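PDB 4H0A: uncharacterized protein from Staphylococcus aureus subsp. aureus, which is of unknown function but joins a CAP-associated N-terminal region to a domain of the cysteine-rich secretory protein (CAP) family. Local coordinates for residues Glu39-Trp44 with Val100-Leu105; Phe65-Lys70 with Glu193-Pro198; Leu105-His110 with Lys164-Val169; Val275-Asn280 with Met312-Ser317. All coordinates share one frame; numbering follows the deposited sequence.

Interaction 1 of 4, residues Glu39-Trp44 with Val100-Leu105; sequences EGVGTW and VNVSPL
Glu39 and Asn101 meet with their side chains at about a right angle, and the amide ND2 donates to the carboxylate oxygen OE1 of Glu39 over 3.0 Å. OE1 receives it on the anti lone pair, while the acceptor lies close to the amide plane. CG of Asn101 stands anti to its own backbone N (chi1 -173°), and the amide's other end serves its own loop: OD1 takes Ser103 N in an Asx turn and also Ser103 OG at 2.7 Å. One flat group thus fixes the turn with its oxygen and reaches across with its nitrogen. Gly40 passes close by, its CA only 3.3 Å from Asn101 O, and that same carbonyl accepts from Val41 N at 2.9 Å, almost straight on. A water stitches the two loops further, donating to Glu39 O and Ser103 O and accepting from Gly42 N. On the inner side Val41 and Val102 lie side by side, pointing the same way, with Val41 CG2 4.0 Å from Val102 CG1. Both valines rest on Phe171 of strand 166-172; Val41 also touches Val93 and Val102 touches Ala95 of strand 89-96, which places the paired loops over these neighbouring strands of the seven-stranded antiparallel sheet.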
loop_
_atom_site.group_PDB
_atom_site.type_symbol
_atom_site.label_atom_id
_atom_site.label_comp_id
_atom_site.label_asym_id
_atom_site.label_seq_id
_atom_site.Cartn_x
_atom_site.Cartn_y
_atom_site.Cartn_z
ATOM N N GLU A 39 -12.053 1.697 -19.778
ATOM C CA GLU A 39 -11.750 0.282 -19.586
ATOM C C GLU A 39 -10.828 0.094 -18.386
ATOM O O GLU A 39 -10.278 1.066 -17.867
ATOM C CB GLU A 39 -11.063 -0.265 -20.859
ATOM C CG GLU A 39 -9.755 0.442 -21.189
ATOM C CD GLU A 39 -9.087 0.005 -22.477
ATOM O OE1 GLU A 39 -8.366 -1.019 -22.451
ATOM O OE2 GLU A 39 -9.233 0.720 -23.495
ATOM N N GLY A 40 -10.638 -1.153 -17.989
ATOM C CA GLY A 40 -9.733 -1.491 -16.901
ATOM C C GLY A 40 -10.325 -1.349 -15.518
ATOM O O GLY A 40 -11.532 -1.138 -15.366
ATOM N N VAL A 41 -9.448 -1.418 -14.497
ATOM C CA VAL A 41 -9.865 -1.445 -13.095
ATOM C C VAL A 41 -10.588 -0.171 -12.661
ATOM O O VAL A 41 -11.458 -0.259 -11.800
ATOM C CB VAL A 41 -8.735 -1.812 -12.099
ATOM C CG1 VAL A 41 -7.961 -3.039 -12.557
ATOM C CG2 VAL A 41 -7.803 -0.653 -11.844
ATOM N N GLY A 42 -10.310 0.967 -13.295
ATOM C CA GLY A 42 -11.023 2.202 -12.991
ATOM C C GLY A 42 -12.526 2.108 -13.213
ATOM O O GLY A 42 -13.299 2.747 -12.488
ATOM N N THR A 43 -12.968 1.261 -14.174
ATOM C CA THR A 43 -14.401 1.053 -14.440
ATOM C C THR A 43 -15.051 0.151 -13.369
ATOM O O THR A 43 -16.275 0.062 -13.347
ATOM C CB THR A 43 -14.641 0.439 -15.835
ATOM O OG1 THR A 43 -14.105 -0.891 -15.882
ATOM C CG2 THR A 43 -14.078 1.301 -16.972
ATOM N N TRP A 44 -14.261 -0.536 -12.514
ATOM C CA TRP A 44 -14.822 -1.408 -11.475
ATOM C C TRP A 44 -15.379 -0.591 -10.314
ATOM O O TRP A 44 -16.293 -1.055 -9.654
ATOM C CB TRP A 44 -13.781 -2.402 -10.923
ATOM C CG TRP A 44 -13.076 -3.253 -11.944
ATOM C CD1 TRP A 44 -13.361 -3.365 -13.275
ATOM C CD2 TRP A 44 -12.004 -4.166 -11.686
ATOM N NE1 TRP A 44 -12.495 -4.254 -13.869
ATOM C CE2 TRP A 44 -11.679 -4.791 -12.907
ATOM C CE3 TRP A 44 -11.291 -4.524 -10.532
ATOM C CZ2 TRP A 44 -10.631 -5.707 -13.018
ATOM C CZ3 TRP A 44 -10.285 -5.468 -10.635
ATOM C CH2 TRP A 44 -9.949 -6.029 -11.869
ATOM N N VAL A 100 -2.103 -5.985 -15.933
ATOM C CA VAL A 100 -3.273 -5.340 -15.344
ATOM C C VAL A 100 -3.608 -4.158 -16.232
ATOM O O VAL A 100 -2.712 -3.538 -16.807
ATOM C CB VAL A 100 -3.145 -4.922 -13.849
ATOM C CG1 VAL A 100 -2.957 -6.141 -12.955
ATOM C CG2 VAL A 100 -2.038 -3.891 -13.623
ATOM N N ASN A 101 -4.891 -3.857 -16.351
ATOM C CA ASN A 101 -5.361 -2.744 -17.147
ATOM C C ASN A 101 -5.719 -1.605 -16.184
ATOM O O ASN A 101 -6.765 -1.646 -15.536
ATOM C CB ASN A 101 -6.537 -3.197 -18.000
ATOM C CG ASN A 101 -7.007 -2.163 -18.983
ATOM O OD1 ASN A 101 -6.804 -0.959 -18.810
ATOM N ND2 ASN A 101 -7.679 -2.600 -20.029
ATOM N N VAL A 102 -4.827 -0.603 -16.084
ATOM C CA VAL A 102 -5.020 0.571 -15.219
ATOM C C VAL A 102 -5.183 1.819 -16.116
ATOM O O VAL A 102 -4.749 2.914 -15.746
ATOM C CB VAL A 102 -3.880 0.725 -14.163
ATOM C CG1 VAL A 102 -4.019 -0.327 -13.062
ATOM C CG2 VAL A 102 -2.486 0.665 -14.798
ATOM N N SER A 103 -5.881 1.661 -17.276
ATOM C CA SER A 103 -6.097 2.750 -18.235
ATOM C C SER A 103 -6.709 3.975 -17.542
ATOM O O SER A 103 -7.500 3.808 -16.615
ATOM C CB SER A 103 -6.996 2.303 -19.381
ATOM O OG SER A 103 -6.350 1.316 -20.163
ATOM N N PRO A 104 -6.303 5.208 -17.908
ATOM C CA PRO A 104 -5.395 5.581 -19.013
ATOM C C PRO A 104 -3.906 5.396 -18.712
ATOM O O PRO A 104 -3.077 5.709 -19.563
ATOM C CB PRO A 104 -5.724 7.064 -19.230
ATOM C CG PRO A 104 -6.099 7.555 -17.873
ATOM C CD PRO A 104 -6.854 6.402 -17.238
ATOM N N LEU A 105 -3.564 4.862 -17.530
ATOM C CA LEU A 105 -2.175 4.643 -17.150
ATOM C C LEU A 105 -1.723 3.249 -17.578
ATOM O O LEU A 105 -2.528 2.463 -18.077
ATOM C CB LEU A 105 -2.032 4.825 -15.631
ATOM C CG LEU A 105 -2.563 6.190 -15.139
ATOM C CD1 LEU A 105 -2.963 6.136 -13.737
ATOM C CD2 LEU A 105 -1.557 7.285 -15.378
HETATM O O HOH W 1 -8.854 1.494 -15.664
#

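Interaction 2 of 4, residues Phe65-Lys70 with Glu193-Pro198; sequences FRDGYK and EHNKRP
A histidine-carboxylate hydrogen bond and a guanidinium stack join the turn between strands 61-65 and 69-76, at the edge of the seven-stranded sheet, to the loop that leads into helix 201-219. Asp67 and His194 form the first: ND1 donates to Asp67 OD2 over 3.0 Å, nearly straight at 170°, with the oxygen in the ring plane and met on its syn side. Asp67 continues the grip through its backbone, whose N gives a 2.8 Å bond to Asn195 OD1; a weak return bond runs from Asn195 N to Asp67 OD1. Arg66 supplies the stack. Its chain bends at chi2 and chi3, and the guanidinium lies flat on the imidazole, the planes 16° apart, with NH1 over the ring near its rim. That position also buries Arg66 NE, which has no polar partner in the model. Further along, Pro198 packs its CD against Arg66 N, a nitrogen that bonds to Gln201 of helix 201-219. Arg197 takes the opposite face of the Arg66 guanidinium, so two like charges come together, a cost probably eased by the salt bridge from Arg197 to Asp314. Their closest approach, between two donors, is 3.1 Å from Arg66 NH2 to Arg197 NH2.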
loop_
_atom_site.group_PDB
_atom_site.type_symbol
_atom_site.label_atom_id
_atom_site.label_comp_id
_atom_site.label_asym_id
_atom_site.label_seq_id
_atom_site.Cartn_x
_atom_site.Cartn_y
_atom_site.Cartn_z
ATOM N N PHE A 65 -12.260 -4.727 7.507
ATOM C CA PHE A 65 -11.351 -3.794 8.162
ATOM C C PHE A 65 -12.216 -2.669 8.780
ATOM O O PHE A 65 -13.447 -2.737 8.685
ATOM C CB PHE A 65 -10.207 -3.334 7.269
ATOM C CG PHE A 65 -10.533 -2.502 6.068
ATOM C CD1 PHE A 65 -10.803 -3.101 4.851
ATOM C CD2 PHE A 65 -10.341 -1.125 6.091
ATOM C CE1 PHE A 65 -10.984 -2.331 3.708
ATOM C CE2 PHE A 65 -10.520 -0.360 4.944
ATOM C CZ PHE A 65 -10.815 -0.971 3.753
ATOM N N ARG A 66 -11.606 -1.764 9.560
ATOM C CA ARG A 66 -12.352 -0.719 10.295
ATOM C C ARG A 66 -13.285 0.120 9.406
ATOM O O ARG A 66 -13.064 0.260 8.213
ATOM C CB ARG A 66 -11.402 0.244 11.056
ATOM C CG ARG A 66 -10.235 0.767 10.215
ATOM C CD ARG A 66 -9.765 2.162 10.569
ATOM N NE ARG A 66 -9.085 2.220 11.864
ATOM C CZ ARG A 66 -8.211 3.158 12.236
ATOM N NH1 ARG A 66 -7.875 4.139 11.400
ATOM N NH2 ARG A 66 -7.653 3.115 13.440
ATOM N N ASP A 67 -14.312 0.687 10.033
ATOM C CA ASP A 67 -15.316 1.569 9.435
ATOM C C ASP A 67 -16.222 0.854 8.412
ATOM O O ASP A 67 -16.781 1.511 7.535
ATOM C CB ASP A 67 -14.665 2.817 8.802
ATOM C CG ASP A 67 -13.615 3.445 9.690
ATOM O OD1 ASP A 67 -13.870 3.584 10.906
ATOM O OD2 ASP A 67 -12.517 3.744 9.183
ATOM N N GLY A 68 -16.425 -0.448 8.578
ATOM C CA GLY A 68 -17.377 -1.201 7.773
ATOM C C GLY A 68 -17.011 -1.525 6.343
ATOM O O GLY A 68 -17.914 -1.782 5.544
ATOM N N TYR A 69 -15.705 -1.577 6.011
ATOM C CA TYR A 69 -15.267 -1.966 4.678
ATOM C C TYR A 69 -14.880 -3.451 4.657
ATOM O O TYR A 69 -14.637 -4.052 5.704
ATOM C CB TYR A 69 -14.072 -1.128 4.218
ATOM C CG TYR A 69 -14.397 0.332 4.005
ATOM C CD1 TYR A 69 -14.912 0.783 2.796
ATOM C CD2 TYR A 69 -14.168 1.267 5.004
ATOM C CE1 TYR A 69 -15.191 2.134 2.587
ATOM C CE2 TYR A 69 -14.445 2.618 4.810
ATOM C CZ TYR A 69 -14.939 3.052 3.591
ATOM O OH TYR A 69 -15.228 4.380 3.368
ATOM N N LYS A 70 -14.819 -4.020 3.463
ATOM C CA LYS A 70 -14.407 -5.410 3.262
ATOM C C LYS A 70 -13.416 -5.453 2.125
ATOM O O LYS A 70 -13.653 -4.805 1.102
ATOM C CB LYS A 70 -15.616 -6.305 2.954
ATOM C CG LYS A 70 -16.127 -7.121 4.110
ATOM C CD LYS A 70 -16.918 -8.307 3.574
ATOM C CE LYS A 70 -17.920 -8.826 4.555
ATOM N NZ LYS A 70 -19.035 -9.523 3.873
ATOM N N GLU A 193 -12.827 10.260 12.506
ATOM C CA GLU A 193 -12.726 9.403 13.688
ATOM C C GLU A 193 -12.928 7.967 13.218
ATOM O O GLU A 193 -13.612 7.751 12.215
ATOM C CB GLU A 193 -13.753 9.799 14.761
ATOM C CG GLU A 193 -13.516 11.186 15.337
ATOM C CD GLU A 193 -14.466 11.602 16.444
ATOM O OE1 GLU A 193 -15.214 10.736 16.952
ATOM O OE2 GLU A 193 -14.449 12.797 16.816
ATOM N N HIS A 194 -12.309 6.991 13.894
ATOM C CA HIS A 194 -12.396 5.587 13.476
ATOM C C HIS A 194 -12.859 4.680 14.603
ATOM O O HIS A 194 -12.523 4.907 15.768
ATOM C CB HIS A 194 -11.032 5.110 12.960
ATOM C CG HIS A 194 -10.491 5.971 11.863
ATOM N ND1 HIS A 194 -10.822 5.747 10.540
ATOM C CD2 HIS A 194 -9.694 7.062 11.933
ATOM C CE1 HIS A 194 -10.209 6.691 9.846
ATOM N NE2 HIS A 194 -9.511 7.503 10.643
ATOM N N ASN A 195 -13.621 3.634 14.243
ATOM C CA ASN A 195 -14.105 2.652 15.213
ATOM C C ASN A 195 -13.010 1.590 15.432
ATOM O O ASN A 195 -11.978 1.610 14.747
ATOM C CB ASN A 195 -15.450 2.024 14.763
ATOM C CG ASN A 195 -15.411 1.114 13.547
ATOM O OD1 ASN A 195 -14.456 1.101 12.761
ATOM N ND2 ASN A 195 -16.483 0.362 13.331
ATOM N N LYS A 196 -13.238 0.674 16.383
ATOM C CA LYS A 196 -12.310 -0.414 16.718
ATOM C C LYS A 196 -11.939 -1.245 15.480
ATOM O O LYS A 196 -12.798 -1.489 14.626
ATOM C CB LYS A 196 -12.961 -1.326 17.784
ATOM C CG LYS A 196 -12.166 -2.570 18.176
ATOM C CD LYS A 196 -12.745 -3.218 19.439
ATOM C CE LYS A 196 -12.242 -4.623 19.687
ATOM N NZ LYS A 196 -10.812 -4.649 20.093
ATOM N N ARG A 197 -10.663 -1.671 15.377
ATOM C CA ARG A 197 -10.247 -2.535 14.274
ATOM C C ARG A 197 -10.830 -3.931 14.496
ATOM O O ARG A 197 -10.702 -4.459 15.604
ATOM C CB ARG A 197 -8.706 -2.645 14.173
ATOM C CG ARG A 197 -8.002 -1.355 13.804
ATOM C CD ARG A 197 -6.512 -1.575 13.591
ATOM N NE ARG A 197 -5.855 -0.388 13.032
ATOM C CZ ARG A 197 -5.481 0.689 13.724
ATOM N NH1 ARG A 197 -5.685 0.752 15.039
ATOM N NH2 ARG A 197 -4.898 1.711 13.108
ATOM N N PRO A 198 -11.438 -4.587 13.496
ATOM C CA PRO A 198 -11.870 -5.975 13.731
ATOM C C PRO A 198 -10.646 -6.880 13.933
ATOM O O PRO A 198 -9.542 -6.539 13.484
ATOM C CB PRO A 198 -12.649 -6.333 12.460
ATOM C CG PRO A 198 -12.125 -5.430 11.419
ATOM C CD PRO A 198 -11.677 -4.166 12.101
HETATM O O HOH W 2 -15.758 -2.251 11.275
#

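Interaction 3 of 4, residues Leu105-His110 with Lys164-Val169; sequences LKIGQH and KKVLSV
Ile107 meets the strand through CD1, and Val166 turns one methyl to it and the other to Gln109: in Ile107 CG1 is anti to the carbonyl carbon (chi1 -59°), while Val166 sets CG1 anti to its backbone N (chi1 173°), leaving CG2 for Gln109. The motif is a type II beta turn, Lys106 to Gln109, docked on the start of strand 166-172 where a classic beta bulge, Leu167 and Ser168 opposite Tyr158, interrupts the regular pairing. Gly108 occupies the turn position whose backbone angles would jam a CB against the preceding carbonyl. Its N donates to Val166 O at 2.8 Å, and Val166 N returns a bond to Gln109 O at 2.9 Å, so Val166 is held through both its polar backbone atoms. A single bridge pairs His110 with Lys165, whose side chains run side by side in the same direction. Within the turn the Gln109 chain runs extended beyond CG to the amide, whose OE1 accepts from Lys106 N, and its CG lies alongside Val166, 3.6 Å from CG2. Toward the interior, Leu105 crosses Val169 and reaches Val157 and Ile114 as well, whereas Ile107 extends to Leu219 of helix 201-219, linking the loop to that long helix. Beside the bulge, Ile107 CD1 sits 3.7 Å from both Leu167 O and Ser168 CA.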
loop_
_atom_site.group_PDB
_atom_site.type_symbol
_atom_site.label_atom_id
_atom_site.label_comp_id
_atom_site.label_asym_id
_atom_site.label_seq_id
_atom_site.Cartn_x
_atom_site.Cartn_y
_atom_site.Cartn_z
ATOM N N LEU A 105 -3.564 4.862 -17.530
ATOM C CA LEU A 105 -2.175 4.643 -17.150
ATOM C C LEU A 105 -1.723 3.249 -17.578
ATOM O O LEU A 105 -2.528 2.463 -18.077
ATOM C CB LEU A 105 -2.032 4.825 -15.631
ATOM C CG LEU A 105 -2.563 6.190 -15.139
ATOM C CD1 LEU A 105 -2.963 6.136 -13.737
ATOM C CD2 LEU A 105 -1.557 7.285 -15.378
ATOM N N LYS A 106 -0.425 2.967 -17.432
ATOM C CA LYS A 106 0.148 1.654 -17.717
ATOM C C LYS A 106 1.254 1.374 -16.738
ATOM O O LYS A 106 2.134 2.215 -16.577
ATOM C CB LYS A 106 0.699 1.557 -19.155
ATOM C CG LYS A 106 -0.356 1.625 -20.244
ATOM C CD LYS A 106 0.246 1.491 -21.640
ATOM C CE LYS A 106 -0.722 1.884 -22.733
ATOM N NZ LYS A 106 -1.893 0.967 -22.813
ATOM N N ILE A 107 1.262 0.184 -16.127
ATOM C CA ILE A 107 2.354 -0.204 -15.233
ATOM C C ILE A 107 3.645 -0.211 -16.063
ATOM O O ILE A 107 3.659 -0.783 -17.152
ATOM C CB ILE A 107 2.102 -1.599 -14.567
ATOM C CG1 ILE A 107 0.790 -1.639 -13.724
ATOM C CG2 ILE A 107 3.314 -2.030 -13.731
ATOM C CD1 ILE A 107 0.630 -0.576 -12.718
ATOM N N GLY A 108 4.685 0.439 -15.562
ATOM C CA GLY A 108 5.971 0.522 -16.248
ATOM C C GLY A 108 6.148 1.745 -17.127
ATOM O O GLY A 108 7.247 1.955 -17.640
ATOM N N GLN A 109 5.107 2.577 -17.322
ATOM C CA GLN A 109 5.272 3.773 -18.154
ATOM C C GLN A 109 6.101 4.812 -17.418
ATOM O O GLN A 109 6.129 4.797 -16.185
ATOM C CB GLN A 109 3.909 4.383 -18.548
ATOM C CG GLN A 109 3.205 5.188 -17.460
ATOM C CD GLN A 109 1.987 5.866 -18.010
ATOM O OE1 GLN A 109 0.871 5.399 -17.851
ATOM N NE2 GLN A 109 2.177 6.968 -18.698
ATOM N N HIS A 110 6.703 5.759 -18.158
ATOM C CA HIS A 110 7.442 6.854 -17.535
ATOM C C HIS A 110 6.450 7.752 -16.812
ATOM O O HIS A 110 5.452 8.149 -17.411
ATOM C CB HIS A 110 8.236 7.666 -18.575
ATOM C CG HIS A 110 9.312 6.874 -19.241
ATOM N ND1 HIS A 110 10.323 6.277 -18.510
ATOM C CD2 HIS A 110 9.503 6.608 -20.553
ATOM C CE1 HIS A 110 11.081 5.649 -19.392
ATOM N NE2 HIS A 110 10.630 5.824 -20.636
ATOM N N LYS A 164 11.528 6.325 -11.865
ATOM C CA LYS A 164 10.510 7.277 -12.322
ATOM C C LYS A 164 9.459 6.588 -13.218
ATOM O O LYS A 164 8.881 7.228 -14.091
ATOM C CB LYS A 164 11.155 8.497 -13.015
ATOM C CG LYS A 164 12.246 9.134 -12.163
ATOM C CD LYS A 164 12.478 10.601 -12.502
ATOM C CE LYS A 164 13.538 11.223 -11.630
ATOM N NZ LYS A 164 13.616 12.698 -11.820
ATOM N N LYS A 165 9.156 5.312 -12.940
ATOM C CA LYS A 165 8.162 4.544 -13.686
ATOM C C LYS A 165 6.977 4.210 -12.794
ATOM O O LYS A 165 7.158 4.067 -11.589
ATOM C CB LYS A 165 8.787 3.251 -14.230
ATOM C CG LYS A 165 9.859 3.496 -15.277
ATOM C CD LYS A 165 10.373 2.189 -15.868
ATOM C CE LYS A 165 11.346 2.424 -17.003
ATOM N NZ LYS A 165 11.634 1.171 -17.750
ATOM N N VAL A 166 5.778 4.040 -13.392
ATOM C CA VAL A 166 4.563 3.695 -12.656
ATOM C C VAL A 166 4.680 2.253 -12.120
ATOM O O VAL A 166 4.922 1.319 -12.892
ATOM C CB VAL A 166 3.287 3.872 -13.519
ATOM C CG1 VAL A 166 2.045 3.335 -12.785
ATOM C CG2 VAL A 166 3.096 5.333 -13.905
ATOM N N LEU A 167 4.516 2.094 -10.797
ATOM C CA LEU A 167 4.610 0.802 -10.117
ATOM C C LEU A 167 3.255 0.168 -9.911
ATOM O O LEU A 167 3.110 -1.054 -9.993
ATOM C CB LEU A 167 5.262 0.993 -8.740
ATOM C CG LEU A 167 6.680 1.564 -8.737
ATOM C CD1 LEU A 167 7.049 2.042 -7.349
ATOM C CD2 LEU A 167 7.684 0.539 -9.259
ATOM N N SER A 168 2.273 0.991 -9.560
ATOM C CA SER A 168 0.938 0.517 -9.234
ATOM C C SER A 168 -0.038 1.679 -9.295
ATOM O O SER A 168 0.386 2.837 -9.320
ATOM C CB SER A 168 0.953 -0.097 -7.832
ATOM O OG SER A 168 1.482 0.799 -6.869
ATOM N N VAL A 169 -1.333 1.383 -9.371
ATOM C CA VAL A 169 -2.373 2.417 -9.390
ATOM C C VAL A 169 -3.489 1.999 -8.462
ATOM O O VAL A 169 -3.865 0.824 -8.450
ATOM C CB VAL A 169 -2.931 2.688 -10.812
ATOM C CG1 VAL A 169 -4.004 3.783 -10.783
ATOM C CG2 VAL A 169 -1.812 3.043 -11.790
#

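Interaction 4 of 4, residues Val275-Asn280 with Met312-Ser317; sequences VGYAFN and MRDYYS
Strands 275-277 and 315-317 run antiparallel, their axes 4.7 Å apart at closest approach and their directions 174° apart. Gly276 and Tyr316 make the hydrogen-bonded pair: Gly276 N donates to Tyr316 O at 2.9 Å, and Tyr316 N returns a bond to Gly276 O at 3.0 Å. Val275 and Ser317 form the adjoining non-hydrogen-bonded pair. Past Tyr277 the chain leaves the strand, and Ala278 N makes only a weak, bent bond to Asp314 O. Asp314 belongs to the type II' turn Met312-Tyr315, which closes the hairpin of strands 306-312 and 315-322. These strands lie in the central mixed sheet of the CAP domain, flanked by helices 229-242 and 282-290. On the face carrying Val275, Tyr277 and Tyr315, the two tyrosines meet obliquely, ring planes 46° apart. Tyr277 CG is anti to its backbone N (chi1 177°), and CD1 comes over one face of the Tyr315 ring, toward the rim, 3.4 Å from CZ. Val275 CG1 approaches the edge of that ring. Asp314 CB comes obliquely to the Tyr277 ring, 3.6 Å from CE1. On the other face Tyr316 packs against Leu285, turns its ring edge to Phe279 O, and its OH bonds to Gln205 of helix 201-219.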
loop_
_atom_site.group_PDB
_atom_site.type_symbol
_atom_site.label_atom_id
_atom_site.label_comp_id
_atom_site.label_asym_id
_atom_site.label_seq_id
_atom_site.Cartn_x
_atom_site.Cartn_y
_atom_site.Cartn_z
ATOM N N VAL A 275 10.463 -0.161 9.286
ATOM C CA VAL A 275 9.392 0.130 10.238
ATOM C C VAL A 275 8.606 1.348 9.752
ATOM O O VAL A 275 9.173 2.225 9.098
ATOM C CB VAL A 275 9.941 0.353 11.679
ATOM C CG1 VAL A 275 8.804 0.555 12.679
ATOM C CG2 VAL A 275 10.831 -0.804 12.117
ATOM N N GLY A 276 7.316 1.375 10.074
ATOM C CA GLY A 276 6.413 2.471 9.747
ATOM C C GLY A 276 5.431 2.724 10.871
ATOM O O GLY A 276 4.988 1.764 11.502
ATOM N N TYR A 277 5.083 4.009 11.139
ATOM C CA TYR A 277 4.147 4.393 12.208
ATOM C C TYR A 277 2.927 5.184 11.685
ATOM O O TYR A 277 3.054 6.016 10.793
ATOM C CB TYR A 277 4.880 5.235 13.274
ATOM C CG TYR A 277 3.973 5.728 14.385
ATOM C CD1 TYR A 277 3.269 4.832 15.184
ATOM C CD2 TYR A 277 3.770 7.088 14.598
ATOM C CE1 TYR A 277 2.402 5.277 16.183
ATOM C CE2 TYR A 277 2.913 7.544 15.599
ATOM C CZ TYR A 277 2.225 6.634 16.388
ATOM O OH TYR A 277 1.370 7.053 17.385
ATOM N N ALA A 278 1.752 4.909 12.267
ATOM C CA ALA A 278 0.470 5.582 12.022
ATOM C C ALA A 278 -0.112 5.362 10.613
ATOM O O ALA A 278 -1.057 6.076 10.251
ATOM C CB ALA A 278 0.601 7.079 12.296
ATOM N N PHE A 279 0.376 4.355 9.847
ATOM C CA PHE A 279 -0.144 4.103 8.503
ATOM C C PHE A 279 -1.485 3.376 8.582
ATOM O O PHE A 279 -1.706 2.579 9.489
ATOM C CB PHE A 279 0.864 3.311 7.655
ATOM C CG PHE A 279 2.045 4.153 7.230
ATOM C CD1 PHE A 279 1.998 4.901 6.065
ATOM C CD2 PHE A 279 3.188 4.224 8.013
ATOM C CE1 PHE A 279 3.084 5.696 5.681
ATOM C CE2 PHE A 279 4.270 5.019 7.628
ATOM C CZ PHE A 279 4.209 5.753 6.467
ATOM N N ASN A 280 -2.388 3.688 7.648
ATOM C CA ASN A 280 -3.737 3.111 7.583
ATOM C C ASN A 280 -3.856 1.978 6.574
ATOM O O ASN A 280 -4.822 1.221 6.642
ATOM C CB ASN A 280 -4.744 4.203 7.184
ATOM C CG ASN A 280 -4.888 5.290 8.215
ATOM O OD1 ASN A 280 -4.829 5.035 9.423
ATOM N ND2 ASN A 280 -5.104 6.523 7.770
HETATM N N MSE A 312 0.578 -4.165 14.188
HETATM C CA MSE A 312 -0.330 -4.017 15.323
HETATM C C MSE A 312 -0.654 -2.559 15.501
HETATM O O MSE A 312 0.236 -1.743 15.750
HETATM C CB MSE A 312 0.135 -4.658 16.643
HETATM C CG MSE A 312 1.611 -4.647 16.894
HETATM SE SE MSE A 312 2.004 -5.316 18.711
HETATM C CE MSE A 312 1.172 -7.113 18.586
ATOM N N ARG A 313 -1.958 -2.249 15.310
ATOM C CA ARG A 313 -2.569 -0.932 15.424
ATOM C C ARG A 313 -1.918 0.018 14.403
ATOM O O ARG A 313 -2.062 -0.222 13.196
ATOM C CB ARG A 313 -2.523 -0.402 16.879
ATOM N N ASP A 314 -1.144 1.016 14.867
ATOM C CA ASP A 314 -0.527 2.023 14.017
ATOM C C ASP A 314 0.837 1.590 13.445
ATOM O O ASP A 314 1.319 2.255 12.527
ATOM C CB ASP A 314 -0.370 3.320 14.841
ATOM C CG ASP A 314 -1.645 4.137 14.949
ATOM O OD1 ASP A 314 -2.744 3.556 14.783
ATOM O OD2 ASP A 314 -1.545 5.358 15.215
ATOM N N TYR A 315 1.454 0.497 13.946
ATOM C CA TYR A 315 2.794 0.109 13.511
ATOM C C TYR A 315 2.856 -1.044 12.499
ATOM O O TYR A 315 2.073 -1.987 12.563
ATOM C CB TYR A 315 3.643 -0.291 14.714
ATOM C CG TYR A 315 4.132 0.863 15.562
ATOM C CD1 TYR A 315 5.407 1.393 15.385
ATOM C CD2 TYR A 315 3.366 1.356 16.612
ATOM C CE1 TYR A 315 5.886 2.422 16.196
ATOM C CE2 TYR A 315 3.834 2.382 17.433
ATOM C CZ TYR A 315 5.100 2.909 17.228
ATOM O OH TYR A 315 5.583 3.938 18.010
ATOM N N TYR A 316 3.869 -0.978 11.620
ATOM C CA TYR A 316 4.207 -1.982 10.620
ATOM C C TYR A 316 5.686 -2.281 10.734
ATOM O O TYR A 316 6.468 -1.352 10.658
ATOM C CB TYR A 316 3.894 -1.463 9.212
ATOM C CG TYR A 316 2.433 -1.509 8.822
ATOM C CD1 TYR A 316 1.559 -0.494 9.199
ATOM C CD2 TYR A 316 1.956 -2.488 7.961
ATOM C CE1 TYR A 316 0.230 -0.490 8.777
ATOM C CE2 TYR A 316 0.633 -2.495 7.531
ATOM C CZ TYR A 316 -0.228 -1.492 7.938
ATOM O OH TYR A 316 -1.527 -1.522 7.489
ATOM N N SER A 317 6.080 -3.542 10.911
ATOM C CA SER A 317 7.495 -3.928 11.000
ATOM C C SER A 317 7.765 -5.081 10.051
ATOM O O SER A 317 6.970 -6.015 10.023
ATOM C CB SER A 317 7.846 -4.333 12.426
ATOM O OG SER A 317 9.118 -4.956 12.488
#

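Burial separates the four contacts as much as chemistry does. Interaction 2 lies at the surface and is the most charged, whereas interactions 1, 3 and 4 are partly buried and combine backbone bonds with apolar or aromatic contacts, interaction 1 adding an amide-carboxylate bond and a bridging water. Interactions 1 and 3 share Leu105 and form one continuous patch on the seven-stranded sheet, Val100 and Val102 of the first packing on Ile107 of the second. Interaction 2 lies at the turn beside edge strand 61-65 of the same sheet, its centre about 30 Å from that of interaction 3. Only interaction 4 pairs two regular strands, in the CAP domain; interaction 2 touches it through Arg197 and Asp314, a salt bridge from the loop before helix 201-219 to the hairpin turn.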